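Local structure of uroporphyrin-III C-methyltransferase (Thermus thermophilus, 1VE2) at the interface of chains A and B. The protein catalyses the C-methylation of uroporphyrinogen III with S-adenosyl-L-methionine as methyl donor, a step in porphyrin biosynthesis. Sequence-based numbering; all coordinates share one arbitrary frame. Chains: chain A/B, Uroporphyrin-III C-methyltransferase.

The interface of chains A and B. Residues chain A 16-21, 23, 115; chain B 15-21, 115.
Two copies of one segment, the 3-10 turn 15-17 and the start of helix 20-28, run antiparallel about the two-fold axis of what is probably the working dimer. A:Thr19 and B:Thr19 pair at the crossing as a short beta bridge, CA to CA 3.9 Å. On either side of it the first backbone N-H groups of each helix reach for carbonyls of the other chain. B:Leu20 N donates a hydrogen bond to A:Leu18 O almost along the C=O axis (176° at the oxygen), whereas B:Lys21 N donates to A:Glu16 O off that axis, with 150° at the oxygen, in the carbonyl plane; the twins repeat this with the chains exchanged. N-H groups at a helix start, which lack acceptors within their own helix, are thus capped by the partner.

Both threonines hold OG1 in the crowded position between backbone N and carbonyl carbon (chi1 64° in A:Thr19). That puts CG2 anti to the carbonyl carbon, beside the backbone N, from where CG2 of A:Thr19 meets B:Val115 CG2 3.8 Å away, the side chains crossing at about a right angle. The hydroxyls turn to water instead: OG1 of B:Thr19 lies 2.6 Å from the oxygen of water 1, which sits in the ring plane of A:His17 at the ND1 edge and so links the two chains, as water 2 does for the twin. CG of A:Glu16 covers one face of that imidazole, 3.6 Å above its centre, which probably helps to hold the ring's tilt.

The extended chain of B:Lys21, CG anti to the backbone N, runs alongside A:Glu16, pointing the same way. Its CD lies against OE1 of the carboxylate, and NZ of B:Lys21 forms a loose salt bridge to OE1 of A:Glu16 at 4.0 Å. The counterpart pair, A:Lys21 NZ and B:Glu16 OE2, stays apart at 6.5 Å, so the two-fold symmetry does not extend to these side-chain ends. The nearby ammonium may disfavour a proton on A:His17. Away from the waters, B:Leu20 crosses A:Leu23 at about a right angle, a tight fit in which A:Leu23 CD1 presses on B:Leu20 CG at 3.3 Å.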
ATOM      1  N   GLU A  16     -14.065  -4.034  -6.652  1.00 20.72           N
ATOM      2  CA  GLU A  16     -13.440  -3.333  -7.775  1.00 22.00           C
ATOM      3  C   GLU A  16     -11.965  -3.047  -7.492  1.00 22.10           C
ATOM      4  O   GLU A  16     -11.184  -2.809  -8.421  1.00 20.87           O
ATOM      5  CB  GLU A  16     -14.167  -2.020  -8.068  1.00 24.30           C
ATOM      6  CG  GLU A  16     -13.930  -0.953  -7.021  1.00 30.04           C
ATOM      7  CD  GLU A  16     -14.985   0.114  -7.040  1.00 35.37           C
ATOM      8  OE1 GLU A  16     -15.261   0.662  -8.130  1.00 39.34           O
ATOM      9  OE2 GLU A  16     -15.538   0.410  -5.959  1.00 40.60           O
ATOM     10  N   HIS A  17     -11.584  -3.065  -6.212  1.00 19.47           N
ATOM     11  CA  HIS A  17     -10.191  -2.832  -5.840  1.00 18.54           C
ATOM     12  C   HIS A  17      -9.382  -4.118  -5.697  1.00 18.03           C
ATOM     13  O   HIS A  17      -8.192  -4.072  -5.381  1.00 17.90           O
ATOM     14  CB  HIS A  17     -10.110  -2.004  -4.555  1.00 18.36           C
ATOM     15  CG  HIS A  17     -10.731  -0.652  -4.687  1.00 17.90           C
ATOM     16  ND1 HIS A  17     -10.255   0.299  -5.565  1.00 17.73           N
ATOM     17  CD2 HIS A  17     -11.833  -0.117  -4.112  1.00 19.94           C
ATOM     18  CE1 HIS A  17     -11.039   1.360  -5.527  1.00 19.47           C
ATOM     19  NE2 HIS A  17     -12.004   1.133  -4.655  1.00 21.66           N
ATOM     20  N   LEU A  18     -10.027  -5.264  -5.910  1.00 17.62           N
ATOM     21  CA  LEU A  18      -9.328  -6.545  -5.864  1.00 18.14           C
ATOM     22  C   LEU A  18      -8.376  -6.549  -7.054  1.00 18.72           C
ATOM     23  O   LEU A  18      -8.670  -5.926  -8.062  1.00 19.58           O
ATOM     24  CB  LEU A  18     -10.299  -7.713  -6.054  1.00 19.24           C
ATOM     25  CG  LEU A  18     -11.106  -8.228  -4.871  1.00 19.17           C
ATOM     26  CD1 LEU A  18     -12.101  -9.293  -5.337  1.00 17.73           C
ATOM     27  CD2 LEU A  18     -10.139  -8.800  -3.838  1.00 16.76           C
ATOM     28  N   THR A  19      -7.247  -7.240  -6.948  1.00 17.75           N
ATOM     29  CA  THR A  19      -6.327  -7.317  -8.082  1.00 18.19           C
ATOM     30  C   THR A  19      -6.800  -8.472  -8.952  1.00 18.75           C
ATOM     31  O   THR A  19      -7.609  -9.285  -8.517  1.00 17.62           O
ATOM     32  CB  THR A  19      -4.886  -7.610  -7.651  1.00 17.15           C
ATOM     33  OG1 THR A  19      -4.820  -8.906  -7.032  1.00 17.46           O
ATOM     34  CG2 THR A  19      -4.401  -6.540  -6.683  1.00 16.28           C
ATOM     35  N   LEU A  20      -6.285  -8.557 -10.171  1.00 17.50           N
ATOM     36  CA  LEU A  20      -6.701  -9.621 -11.079  1.00 18.92           C
ATOM     37  C   LEU A  20      -6.326 -11.007 -10.555  1.00 17.38           C
ATOM     38  O   LEU A  20      -7.082 -11.965 -10.738  1.00 18.16           O
ATOM     39  CB  LEU A  20      -6.094  -9.393 -12.471  1.00 19.58           C
ATOM     40  CG  LEU A  20      -6.392  -8.035 -13.127  1.00 22.95           C
ATOM     41  CD1 LEU A  20      -5.988  -8.084 -14.599  1.00 21.74           C
ATOM     42  CD2 LEU A  20      -7.876  -7.697 -13.010  1.00 23.36           C
ATOM     43  N   LYS A  21      -5.163 -11.115  -9.913  1.00 16.62           N
ATOM     44  CA  LYS A  21      -4.717 -12.394  -9.361  1.00 16.30           C
ATOM     45  C   LYS A  21      -5.641 -12.793  -8.220  1.00 17.40           C
ATOM     46  O   LYS A  21      -6.045 -13.954  -8.101  1.00 16.79           O
ATOM     47  CB  LYS A  21      -3.276 -12.292  -8.838  1.00 16.94           C
ATOM     48  CG  LYS A  21      -2.708 -13.635  -8.388  1.00 17.05           C
ATOM     49  CD  LYS A  21      -1.220 -13.557  -8.131  1.00 18.82           C
ATOM     50  CE  LYS A  21      -0.676 -14.906  -7.684  1.00 20.69           C
ATOM     51  NZ  LYS A  21       0.803 -14.873  -7.449  1.00 22.06           N
ATOM     52  N   LEU A  23      -8.684 -12.101  -7.844  1.00 18.09           N
ATOM     53  CA  LEU A  23      -9.929 -12.573  -8.443  1.00 21.35           C
ATOM     54  C   LEU A  23      -9.791 -14.028  -8.874  1.00 20.73           C
ATOM     55  O   LEU A  23     -10.655 -14.848  -8.590  1.00 22.89           O
ATOM     56  CB  LEU A  23     -10.292 -11.726  -9.666  1.00 23.11           C
ATOM     57  CG  LEU A  23     -10.695 -10.271  -9.447  1.00 27.25           C
ATOM     58  CD1 LEU A  23     -10.822  -9.574 -10.800  1.00 29.11           C
ATOM     59  CD2 LEU A  23     -12.015 -10.218  -8.696  1.00 29.51           C
ATOM     60  N   VAL A 115      -4.744  -3.808  -2.125  1.00 14.32           N
ATOM     61  CA  VAL A 115      -4.663  -2.373  -1.849  1.00 16.47           C
ATOM     62  C   VAL A 115      -4.879  -2.257  -0.333  1.00 18.78           C
ATOM     63  O   VAL A 115      -5.892  -2.719   0.188  1.00 20.03           O
ATOM     64  CB  VAL A 115      -5.779  -1.613  -2.622  1.00 18.76           C
ATOM     65  CG1 VAL A 115      -5.856  -0.181  -2.161  1.00 21.44           C
ATOM     66  CG2 VAL A 115      -5.476  -1.658  -4.135  1.00 18.33           C
TER
ATOM     67  N   PRO B  15       0.416  -7.165 -15.051  1.00 23.70           N
ATOM     68  CA  PRO B  15      -1.032  -6.954 -15.030  1.00 23.39           C
ATOM     69  C   PRO B  15      -1.763  -7.760 -13.957  1.00 23.87           C
ATOM     70  O   PRO B  15      -2.865  -7.392 -13.546  1.00 23.77           O
ATOM     71  CB  PRO B  15      -1.455  -7.317 -16.457  1.00 24.80           C
ATOM     72  CG  PRO B  15      -0.417  -8.303 -16.891  1.00 22.91           C
ATOM     73  CD  PRO B  15       0.856  -7.694 -16.353  1.00 24.21           C
ATOM     74  N   GLU B  16      -1.150  -8.845 -13.487  1.00 24.01           N
ATOM     75  CA  GLU B  16      -1.775  -9.671 -12.458  1.00 25.22           C
ATOM     76  C   GLU B  16      -2.042  -8.893 -11.165  1.00 24.29           C
ATOM     77  O   GLU B  16      -2.909  -9.271 -10.376  1.00 25.59           O
ATOM     78  CB  GLU B  16      -0.909 -10.903 -12.142  1.00 28.22           C
ATOM     79  CG  GLU B  16       0.450 -10.585 -11.554  1.00 31.15           C
ATOM     80  CD  GLU B  16       1.554 -10.536 -12.596  1.00 34.98           C
ATOM     81  OE1 GLU B  16       1.266 -10.155 -13.755  1.00 34.95           O
ATOM     82  OE2 GLU B  16       2.715 -10.869 -12.250  1.00 34.85           O
ATOM     83  N   HIS B  17      -1.303  -7.808 -10.947  1.00 21.72           N
ATOM     84  CA  HIS B  17      -1.485  -7.004  -9.741  1.00 20.05           C
ATOM     85  C   HIS B  17      -2.286  -5.729  -9.963  1.00 20.83           C
ATOM     86  O   HIS B  17      -2.413  -4.897  -9.061  1.00 20.18           O
ATOM     87  CB  HIS B  17      -0.122  -6.679  -9.125  1.00 19.11           C
ATOM     88  CG  HIS B  17       0.641  -7.897  -8.715  1.00 20.11           C
ATOM     89  ND1 HIS B  17       0.172  -8.783  -7.769  1.00 20.72           N
ATOM     90  CD2 HIS B  17       1.825  -8.393  -9.141  1.00 22.14           C
ATOM     91  CE1 HIS B  17       1.036  -9.772  -7.629  1.00 21.87           C
ATOM     92  NE2 HIS B  17       2.048  -9.558  -8.449  1.00 22.78           N
ATOM     93  N   LEU B  18      -2.825  -5.579 -11.170  1.00 19.36           N
ATOM     94  CA  LEU B  18      -3.657  -4.429 -11.512  1.00 19.97           C
ATOM     95  C   LEU B  18      -4.999  -4.659 -10.816  1.00 18.46           C
ATOM     96  O   LEU B  18      -5.425  -5.798 -10.701  1.00 17.20           O
ATOM     97  CB  LEU B  18      -3.930  -4.410 -13.017  1.00 21.52           C
ATOM     98  CG  LEU B  18      -3.418  -3.331 -13.963  1.00 25.90           C
ATOM     99  CD1 LEU B  18      -4.205  -3.475 -15.274  1.00 24.40           C
ATOM    100  CD2 LEU B  18      -3.597  -1.944 -13.383  1.00 24.02           C
ATOM    101  N   THR B  19      -5.667  -3.604 -10.361  1.00 18.42           N
ATOM    102  CA  THR B  19      -6.981  -3.794  -9.740  1.00 19.70           C
ATOM    103  C   THR B  19      -8.046  -3.877 -10.835  1.00 20.41           C
ATOM    104  O   THR B  19      -7.823  -3.445 -11.965  1.00 19.58           O
ATOM    105  CB  THR B  19      -7.374  -2.639  -8.781  1.00 18.23           C
ATOM    106  OG1 THR B  19      -7.472  -1.401  -9.500  1.00 19.80           O
ATOM    107  CG2 THR B  19      -6.352  -2.509  -7.665  1.00 16.61           C
ATOM    108  N   LEU B  20      -9.196  -4.448 -10.498  1.00 20.81           N
ATOM    109  CA  LEU B  20     -10.291  -4.572 -11.451  1.00 21.74           C
ATOM    110  C   LEU B  20     -10.683  -3.203 -11.992  1.00 20.81           C
ATOM    111  O   LEU B  20     -10.916  -3.038 -13.195  1.00 19.70           O
ATOM    112  CB  LEU B  20     -11.511  -5.196 -10.778  1.00 24.20           C
ATOM    113  CG  LEU B  20     -12.021  -6.525 -11.323  1.00 30.59           C
ATOM    114  CD1 LEU B  20     -13.330  -6.862 -10.627  1.00 30.10           C
ATOM    115  CD2 LEU B  20     -12.219  -6.437 -12.832  1.00 29.14           C
ATOM    116  N   LYS B  21     -10.759  -2.221 -11.095  1.00 20.52           N
ATOM    117  CA  LYS B  21     -11.137  -0.869 -11.479  1.00 18.70           C
ATOM    118  C   LYS B  21     -10.127  -0.252 -12.445  1.00 19.41           C
ATOM    119  O   LYS B  21     -10.508   0.456 -13.377  1.00 18.18           O
ATOM    120  CB  LYS B  21     -11.289   0.018 -10.239  1.00 20.81           C
ATOM    121  CG  LYS B  21     -11.912   1.388 -10.537  1.00 22.49           C
ATOM    122  CD  LYS B  21     -12.259   2.156  -9.268  1.00 24.07           C
ATOM    123  CE  LYS B  21     -13.014   3.443  -9.585  1.00 25.59           C
ATOM    124  NZ  LYS B  21     -13.440   4.164  -8.345  1.00 27.86           N
ATOM    125  N   VAL B 115      -1.521  -1.259  -6.211  1.00 17.03           N
ATOM    126  CA  VAL B 115      -0.631  -1.887  -5.244  1.00 17.63           C
ATOM    127  C   VAL B 115       0.733  -1.193  -5.322  1.00 18.42           C
ATOM    128  O   VAL B 115       1.383  -1.201  -6.366  1.00 19.76           O
ATOM    129  CB  VAL B 115      -0.471  -3.383  -5.569  1.00 18.66           C
ATOM    130  CG1 VAL B 115       0.569  -4.023  -4.655  1.00 20.24           C
ATOM    131  CG2 VAL B 115      -1.821  -4.083  -5.427  1.00 20.74           C
TER
HETATM  132  O   HOH W   1      -8.278   0.320  -7.735  1.00 17.82           O
HETATM  133  O   HOH W   2      -2.263  -9.279  -6.302  1.00 19.59           O